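Local coordinates for kappa-carrageenase (Zobellia galactanivorans, PDB 5OCR), which probably cleaves the red-algal polysaccharide kappa-carrageenan, this chain being the family GH16 beta-jellyroll part of a longer enzyme, at residues A[88-99]-A[229-239]. Sequence-based numbering, arbitrary orientation.
Sequences SGIFKSYQKFTY and WHRPMNVTLSL
Phe91 and Leu237 exchange backbone hydrogen bonds in both directions, each 2.7 Å from N to O, where strand 90-93 runs antiparallel to strand 233-239 in the GH16 jellyroll. Ser93 N to Val235 O continues the pairing, and Phe97 and Met233 form a second reciprocal pair beyond the corner at Tyr94 and Gln95.

At that corner side chains replace backbone partners. With OG set between its own N and carbonyl carbon (chi1 64°), Ser93 accepts Val235 N at 2.9 Å and donates to Gln95 O. The Asn234 amide reaches across: ND2 meets Ser93 O almost head-on at 2.8 Å, while OD1 receives Lys96 NZ at 2.9 Å on a lone pair and a water that also touches Lys92 NZ, weakly. The extended Lys92 chain lays CE against the amide carbon CG of Asn234, its ammonium being held mainly by Asn46 O and Tyr122 OH.

Apolar contacts are close: Ile90 CD1 presses on Thr236 CG2 at 3.3 Å, tighter than usual, and Val235 CG2 meets Phe97 CD2 at 3.6 Å. Phe97 and Leu237 also pack on strand 273-285.

At the far end Tyr99 OH and His230 ND1 share a hydrogen bond of 2.8 Å, rings rim to rim.

Ser93 and Asn234 thus bridge the break in the pairing, and bonds to both ends of the Asn234 amide fix its flip.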
ATOM      1  N   SER A  88       1.943  -6.698  11.949  1.00 19.19           N
ATOM      2  CA  SER A  88       1.193  -5.533  11.501  1.00 20.51           C
ATOM      3  C   SER A  88      -0.245  -5.800  11.192  1.00 21.31           C
ATOM      4  O   SER A  88      -0.809  -6.864  11.531  1.00 20.53           O
ATOM      5  CB  SER A  88       1.976  -4.836  10.379  1.00 20.97           C
ATOM      6  OG  SER A  88       1.406  -3.535  10.166  1.00 21.31           O
ATOM      7  N   GLY A  89      -0.907  -4.794  10.615  1.00 19.34           N
ATOM      8  CA  GLY A  89      -2.350  -4.958  10.326  1.00 20.11           C
ATOM      9  C   GLY A  89      -2.667  -4.577   8.886  1.00 20.93           C
ATOM     10  O   GLY A  89      -1.920  -3.787   8.283  1.00 19.76           O
ATOM     11  N   ILE A  90      -3.745  -5.129   8.313  1.00 19.13           N
ATOM     12  CA  ILE A  90      -3.993  -4.988   6.878  1.00 18.42           C
ATOM     13  C   ILE A  90      -5.473  -5.161   6.596  1.00 19.63           C
ATOM     14  O   ILE A  90      -6.063  -6.057   7.166  1.00 20.17           O
ATOM     15  CB  ILE A  90      -3.150  -5.945   6.022  1.00 17.96           C
ATOM     16  CG1 ILE A  90      -3.581  -5.888   4.526  1.00 18.07           C
ATOM     17  CG2 ILE A  90      -3.226  -7.406   6.544  1.00 17.91           C
ATOM     18  CD1 ILE A  90      -2.541  -6.545   3.579  1.00 18.77           C
ATOM     19  N   PHE A  91      -6.063  -4.253   5.806  1.00 17.72           N
ATOM     20  CA  PHE A  91      -7.352  -4.486   5.211  1.00 18.26           C
ATOM     21  C   PHE A  91      -7.152  -4.885   3.768  1.00 18.14           C
ATOM     22  O   PHE A  91      -6.609  -4.087   2.967  1.00 17.99           O
ATOM     23  CB  PHE A  91      -8.210  -3.207   5.194  1.00 18.31           C
ATOM     24  CG  PHE A  91      -8.743  -2.831   6.525  1.00 19.29           C
ATOM     25  CD1 PHE A  91      -9.845  -3.493   7.061  1.00 19.38           C
ATOM     26  CD2 PHE A  91      -8.182  -1.794   7.227  1.00 20.65           C
ATOM     27  CE1 PHE A  91     -10.354  -3.130   8.331  1.00 21.20           C
ATOM     28  CE2 PHE A  91      -8.727  -1.417   8.458  1.00 21.30           C
ATOM     29  CZ  PHE A  91      -9.807  -2.098   9.018  1.00 20.55           C
ATOM     30  N   LYS A  92      -7.499  -6.129   3.437  1.00 18.35           N
ATOM     31  CA  LYS A  92      -7.410  -6.660   2.021  1.00 18.29           C
ATOM     32  C   LYS A  92      -8.776  -7.097   1.597  1.00 18.42           C
ATOM     33  O   LYS A  92      -9.392  -7.990   2.230  1.00 18.98           O
ATOM     34  CB  LYS A  92      -6.422  -7.792   1.930  1.00 19.30           C
ATOM     35  CG  LYS A  92      -6.326  -8.272   0.449  1.00 20.02           C
ATOM     36  CD  LYS A  92      -5.450  -9.554   0.416  1.00 24.14           C
ATOM     37  CE  LYS A  92      -5.551 -10.036  -1.049  1.00 23.87           C
ATOM     38  NZ  LYS A  92      -4.725 -11.314  -1.133  1.00 26.72           N
ATOM     39  N   SER A  93      -9.334  -6.473   0.554  1.00 18.34           N
ATOM     40  CA  SER A  93     -10.692  -6.888   0.146  1.00 18.62           C
ATOM     41  C   SER A  93     -10.722  -8.352  -0.369  1.00 18.99           C
ATOM     42  O   SER A  93      -9.825  -8.797  -1.147  1.00 19.39           O
ATOM     43  CB  SER A  93     -11.314  -5.953  -0.892  1.00 17.64           C
ATOM     44  OG  SER A  93     -10.560  -5.982  -2.117  1.00 19.03           O
ATOM     45  N   TYR A  94     -11.785  -9.076  -0.040  1.00 18.91           N
ATOM     46  CA  TYR A  94     -11.962 -10.327  -0.778  0.50 18.35           C
ATOM     47  C   TYR A  94     -12.238 -10.058  -2.258  1.00 18.92           C
ATOM     48  O   TYR A  94     -11.780 -10.831  -3.145  1.00 18.98           O
ATOM     49  CB  TYR A  94     -13.090 -11.170  -0.184  0.50 18.27           C
ATOM     50  CG  TYR A  94     -12.623 -11.944   0.990  0.50 18.37           C
ATOM     51  CD1 TYR A  94     -12.003 -13.162   0.848  0.50 18.35           C
ATOM     52  CD2 TYR A  94     -12.829 -11.456   2.273  0.50 18.19           C
ATOM     53  CE1 TYR A  94     -11.570 -13.861   1.970  0.50 18.73           C
ATOM     54  CE2 TYR A  94     -12.411 -12.134   3.380  0.50 18.28           C
ATOM     55  CZ  TYR A  94     -11.765 -13.322   3.231  0.50 18.40           C
ATOM     56  OH  TYR A  94     -11.324 -13.964   4.314  0.50 18.79           O
ATOM     57  N   GLN A  95     -13.018  -9.032  -2.537  1.00 18.37           N
ATOM     58  CA  GLN A  95     -13.448  -8.732  -3.917  1.00 19.43           C
ATOM     59  C   GLN A  95     -12.253  -8.163  -4.751  1.00 19.96           C
ATOM     60  O   GLN A  95     -11.503  -7.314  -4.224  1.00 20.61           O
ATOM     61  CB  GLN A  95     -14.608  -7.731  -3.934  1.00 21.45           C
ATOM     62  CG  GLN A  95     -15.108  -7.423  -5.322  1.00 23.65           C
ATOM     63  CD  GLN A  95     -15.644  -8.589  -6.042  1.00 26.96           C
ATOM     64  OE1 GLN A  95     -16.408  -9.400  -5.471  1.00 29.65           O
ATOM     65  NE2 GLN A  95     -15.263  -8.721  -7.314  1.00 26.34           N
ATOM     66  N   LYS A  96     -12.128  -8.600  -5.994  1.00 18.57           N
ATOM     67  CA  LYS A  96     -11.059  -8.050  -6.921  1.00 19.03           C
ATOM     68  C   LYS A  96     -11.687  -7.097  -7.896  1.00 18.91           C
ATOM     69  O   LYS A  96     -12.895  -7.215  -8.259  1.00 21.28           O
ATOM     70  CB  LYS A  96     -10.436  -9.218  -7.721  1.00 19.37           C
ATOM     71  CG  LYS A  96      -9.583 -10.119  -6.812  1.00 20.81           C
ATOM     72  CD  LYS A  96      -9.150 -11.352  -7.626  1.00 22.50           C
ATOM     73  CE  LYS A  96      -8.485 -12.416  -6.710  1.00 23.29           C
ATOM     74  NZ  LYS A  96      -7.070 -12.054  -6.388  1.00 22.85           N
ATOM     75  N   PHE A  97     -10.882  -6.150  -8.395  1.00 19.28           N
ATOM     76  CA  PHE A  97     -11.366  -5.209  -9.388  1.00 19.96           C
ATOM     77  C   PHE A  97     -10.225  -4.983 -10.380  1.00 20.87           C
ATOM     78  O   PHE A  97      -9.108  -5.210 -10.092  1.00 21.67           O
ATOM     79  CB  PHE A  97     -11.572  -3.799  -8.726  1.00 20.26           C
ATOM     80  CG  PHE A  97     -12.593  -3.802  -7.636  1.00 21.19           C
ATOM     81  CD1 PHE A  97     -13.913  -3.467  -7.914  1.00 21.42           C
ATOM     82  CD2 PHE A  97     -12.221  -4.200  -6.327  1.00 22.11           C
ATOM     83  CE1 PHE A  97     -14.858  -3.512  -6.870  1.00 22.39           C
ATOM     84  CE2 PHE A  97     -13.145  -4.245  -5.305  1.00 22.40           C
ATOM     85  CZ  PHE A  97     -14.464  -3.900  -5.583  1.00 21.39           C
ATOM     86  N   THR A  98     -10.532  -4.440 -11.531  1.00 25.26           N
ATOM     87  CA  THR A  98      -9.408  -4.125 -12.466  1.00 27.15           C
ATOM     88  C   THR A  98      -9.476  -2.622 -12.692  1.00 25.80           C
ATOM     89  O   THR A  98      -8.649  -1.865 -12.134  1.00 31.70           O
ATOM     90  CB  THR A  98      -9.499  -4.929 -13.782  1.00 29.31           C
ATOM     91  OG1 THR A  98      -9.586  -6.347 -13.529  1.00 33.71           O
ATOM     92  CG2 THR A  98      -8.174  -4.651 -14.653  1.00 31.43           C
ATOM     93  N   TYR A  99     -10.528  -2.185 -13.334  1.00 22.80           N
ATOM     94  CA  TYR A  99     -10.589  -0.774 -13.663  1.00 22.59           C
ATOM     95  C   TYR A  99     -11.591  -0.098 -12.714  1.00 23.00           C
ATOM     96  O   TYR A  99     -12.466  -0.736 -12.238  1.00 25.85           O
ATOM     97  CB  TYR A  99     -11.062  -0.579 -15.060  1.00 22.70           C
ATOM     98  CG  TYR A  99     -10.199  -1.250 -16.064  1.00 22.16           C
ATOM     99  CD1 TYR A  99      -8.807  -1.135 -16.046  1.00 21.39           C
ATOM    100  CD2 TYR A  99     -10.804  -1.910 -17.120  1.00 22.64           C
ATOM    101  CE1 TYR A  99      -8.037  -1.824 -16.981  1.00 22.01           C
ATOM    102  CE2 TYR A  99     -10.053  -2.562 -18.078  1.00 24.17           C
ATOM    103  CZ  TYR A  99      -8.667  -2.505 -17.997  1.00 22.55           C
ATOM    104  OH  TYR A  99      -7.931  -3.183 -18.965  1.00 24.15           O
ATOM    105  N   TRP A 229      -1.199  -3.367 -16.273  1.00 22.91           N
ATOM    106  CA  TRP A 229      -2.060  -3.412 -15.090  1.00 20.71           C
ATOM    107  C   TRP A 229      -3.507  -3.673 -15.431  1.00 21.64           C
ATOM    108  O   TRP A 229      -4.422  -2.815 -15.215  1.00 20.12           O
ATOM    109  CB  TRP A 229      -1.842  -2.124 -14.236  1.00 19.66           C
ATOM    110  CG  TRP A 229      -0.412  -2.103 -13.852  1.00 19.62           C
ATOM    111  CD1 TRP A 229       0.154  -2.734 -12.740  1.00 19.23           C
ATOM    112  CD2 TRP A 229       0.703  -1.491 -14.589  1.00 18.86           C
ATOM    113  NE1 TRP A 229       1.520  -2.576 -12.744  1.00 18.75           N
ATOM    114  CE2 TRP A 229       1.915  -1.863 -13.873  1.00 19.19           C
ATOM    115  CE3 TRP A 229       0.812  -0.716 -15.787  1.00 19.43           C
ATOM    116  CZ2 TRP A 229       3.210  -1.450 -14.345  1.00 18.89           C
ATOM    117  CZ3 TRP A 229       2.119  -0.328 -16.251  1.00 19.04           C
ATOM    118  CH2 TRP A 229       3.246  -0.685 -15.532  1.00 20.09           C
ATOM    119  N   HIS A 230      -3.699  -4.874 -16.000  1.00 22.29           N
ATOM    120  CA  HIS A 230      -4.978  -5.291 -16.496  1.00 22.41           C
ATOM    121  C   HIS A 230      -5.427  -6.537 -15.827  1.00 23.00           C
ATOM    122  O   HIS A 230      -6.305  -7.210 -16.393  1.00 26.29           O
ATOM    123  CB  HIS A 230      -4.964  -5.491 -18.026  1.00 23.86           C
ATOM    124  CG  HIS A 230      -4.417  -4.275 -18.776  1.00 23.41           C
ATOM    125  ND1 HIS A 230      -5.169  -3.204 -19.016  1.00 22.58           N
ATOM    126  CD2 HIS A 230      -3.155  -3.995 -19.301  1.00 23.58           C
ATOM    127  CE1 HIS A 230      -4.470  -2.285 -19.706  1.00 21.12           C
ATOM    128  NE2 HIS A 230      -3.226  -2.743 -19.845  1.00 22.21           N
ATOM    129  N   ARG A 231      -4.840  -6.931 -14.703  1.00 21.78           N
ATOM    130  CA  ARG A 231      -5.281  -8.176 -14.030  0.50 21.95           C
ATOM    131  C   ARG A 231      -6.224  -7.785 -12.863  1.00 21.09           C
ATOM    132  O   ARG A 231      -6.160  -6.664 -12.373  1.00 21.88           O
ATOM    133  CB  ARG A 231      -4.054  -8.903 -13.464  0.50 23.75           C
ATOM    134  CG  ARG A 231      -3.104  -9.420 -14.554  0.50 25.00           C
ATOM    135  CD  ARG A 231      -1.884 -10.091 -13.930  0.50 26.72           C
ATOM    136  NE  ARG A 231      -2.164 -10.963 -12.818  0.50 29.38           N
ATOM    137  CZ  ARG A 231      -2.539 -12.234 -12.951  0.50 30.49           C
ATOM    138  NH1 ARG A 231      -2.666 -12.759 -14.157  0.50 30.28           N
ATOM    139  NH2 ARG A 231      -2.746 -12.983 -11.879  0.50 30.64           N
ATOM    140  N   PRO A 232      -7.077  -8.705 -12.396  1.00 20.69           N
ATOM    141  CA  PRO A 232      -7.930  -8.385 -11.218  1.00 20.68           C
ATOM    142  C   PRO A 232      -7.057  -8.247  -9.957  1.00 19.25           C
ATOM    143  O   PRO A 232      -6.099  -9.024  -9.761  1.00 21.15           O
ATOM    144  CB  PRO A 232      -8.826  -9.650 -11.058  1.00 19.44           C
ATOM    145  CG  PRO A 232      -8.816 -10.282 -12.483  1.00 20.30           C
ATOM    146  CD  PRO A 232      -7.383 -10.052 -12.976  1.00 21.00           C
ATOM    147  N   MET A 233      -7.325  -7.184  -9.199  1.00 19.17           N
ATOM    148  CA  MET A 233      -6.494  -6.842  -8.020  1.00 18.77           C
ATOM    149  C   MET A 233      -7.376  -6.640  -6.803  1.00 18.02           C
ATOM    150  O   MET A 233      -8.511  -6.126  -6.913  1.00 17.77           O
ATOM    151  CB  MET A 233      -5.806  -5.488  -8.301  1.00 19.46           C
ATOM    152  CG  MET A 233      -4.679  -5.720  -9.376  1.00 19.47           C
ATOM    153  SD  MET A 233      -3.967  -4.131  -9.892  1.00 24.14           S
ATOM    154  CE  MET A 233      -5.288  -3.404 -10.800  1.00 23.39           C
ATOM    155  N   ASN A 234      -6.830  -6.991  -5.642  1.00 18.09           N
ATOM    156  CA  ASN A 234      -7.482  -6.776  -4.338  1.00 18.49           C
ATOM    157  C   ASN A 234      -7.125  -5.425  -3.779  1.00 18.36           C
ATOM    158  O   ASN A 234      -6.023  -4.913  -4.038  1.00 19.55           O
ATOM    159  CB  ASN A 234      -7.120  -7.834  -3.323  1.00 19.66           C
ATOM    160  CG  ASN A 234      -7.432  -9.241  -3.818  1.00 20.20           C
ATOM    161  OD1 ASN A 234      -6.664  -9.817  -4.589  1.00 22.33           O
ATOM    162  ND2 ASN A 234      -8.525  -9.777  -3.373  1.00 19.73           N
ATOM    163  N   VAL A 235      -8.141  -4.825  -3.153  1.00 17.44           N
ATOM    164  CA  VAL A 235      -8.008  -3.403  -2.643  1.00 17.47           C
ATOM    165  C   VAL A 235      -7.401  -3.467  -1.244  1.00 17.77           C
ATOM    166  O   VAL A 235      -7.931  -4.155  -0.380  1.00 17.98           O
ATOM    167  CB  VAL A 235      -9.368  -2.645  -2.593  1.00 17.66           C
ATOM    168  CG1 VAL A 235      -9.188  -1.210  -1.962  1.00 18.20           C
ATOM    169  CG2 VAL A 235      -9.935  -2.607  -4.008  1.00 19.01           C
ATOM    170  N   THR A 236      -6.260  -2.774  -1.016  1.00 17.20           N
ATOM    171  CA  THR A 236      -5.413  -3.093   0.199  1.00 17.72           C
ATOM    172  C   THR A 236      -5.042  -1.849   0.954  1.00 17.16           C
ATOM    173  O   THR A 236      -4.570  -0.920   0.326  1.00 16.59           O
ATOM    174  CB  THR A 236      -4.181  -3.895  -0.193  1.00 18.19           C
ATOM    175  OG1 THR A 236      -4.635  -5.015  -1.036  1.00 19.12           O
ATOM    176  CG2 THR A 236      -3.503  -4.487   1.118  1.00 19.28           C
ATOM    177  N   LEU A 237      -5.250  -1.839   2.273  1.00 16.85           N
ATOM    178  CA  LEU A 237      -4.635  -0.783   3.133  1.00 17.40           C
ATOM    179  C   LEU A 237      -3.753  -1.519   4.138  1.00 17.87           C
ATOM    180  O   LEU A 237      -4.238  -2.454   4.844  1.00 18.75           O
ATOM    181  CB  LEU A 237      -5.760  -0.081   3.882  1.00 18.20           C
ATOM    182  CG  LEU A 237      -6.767   0.738   3.070  1.00 19.28           C
ATOM    183  CD1 LEU A 237      -8.143   0.789   3.788  1.00 21.14           C
ATOM    184  CD2 LEU A 237      -6.176   2.112   2.843  1.00 19.72           C
ATOM    185  N   SER A 238      -2.484  -1.144   4.221  1.00 17.37           N
ATOM    186  CA  SER A 238      -1.636  -1.882   5.173  1.00 18.11           C
ATOM    187  C   SER A 238      -0.517  -0.970   5.688  1.00 18.28           C
ATOM    188  O   SER A 238      -0.150   0.030   5.050  1.00 18.38           O
ATOM    189  CB  SER A 238      -1.103  -3.096   4.480  1.00 19.39           C
ATOM    190  OG  SER A 238      -0.260  -2.728   3.375  1.00 20.10           O
ATOM    191  N   LEU A 239       0.073  -1.392   6.812  1.00 17.69           N
ATOM    192  CA  LEU A 239       1.193  -0.653   7.420  1.00 17.78           C
ATOM    193  C   LEU A 239       2.466  -1.533   7.273  1.00 18.71           C
ATOM    194  O   LEU A 239       2.572  -2.600   7.903  1.00 20.40           O
ATOM    195  CB  LEU A 239       0.875  -0.262   8.903  1.00 17.39           C
ATOM    196  CG  LEU A 239       1.974   0.548   9.566  1.00 18.26           C
ATOM    197  CD1 LEU A 239       2.214   1.921   8.883  1.00 18.46           C
ATOM    198  CD2 LEU A 239       1.531   0.765  11.032  1.00 18.81           C
TER
HETATM  199  O   HOH W   1      -4.024 -10.215  -4.128  1.00 27.59           O
HETATM  200  O   HOH W   2      -5.794 -11.601  -8.925  1.00 20.92           O
HETATM  201  O   HOH W   3      -7.399 -12.896  -3.037  1.00 37.83           O
HETATM  202  O   HOH W   4      -8.867  -8.170 -15.491  1.00 29.38           O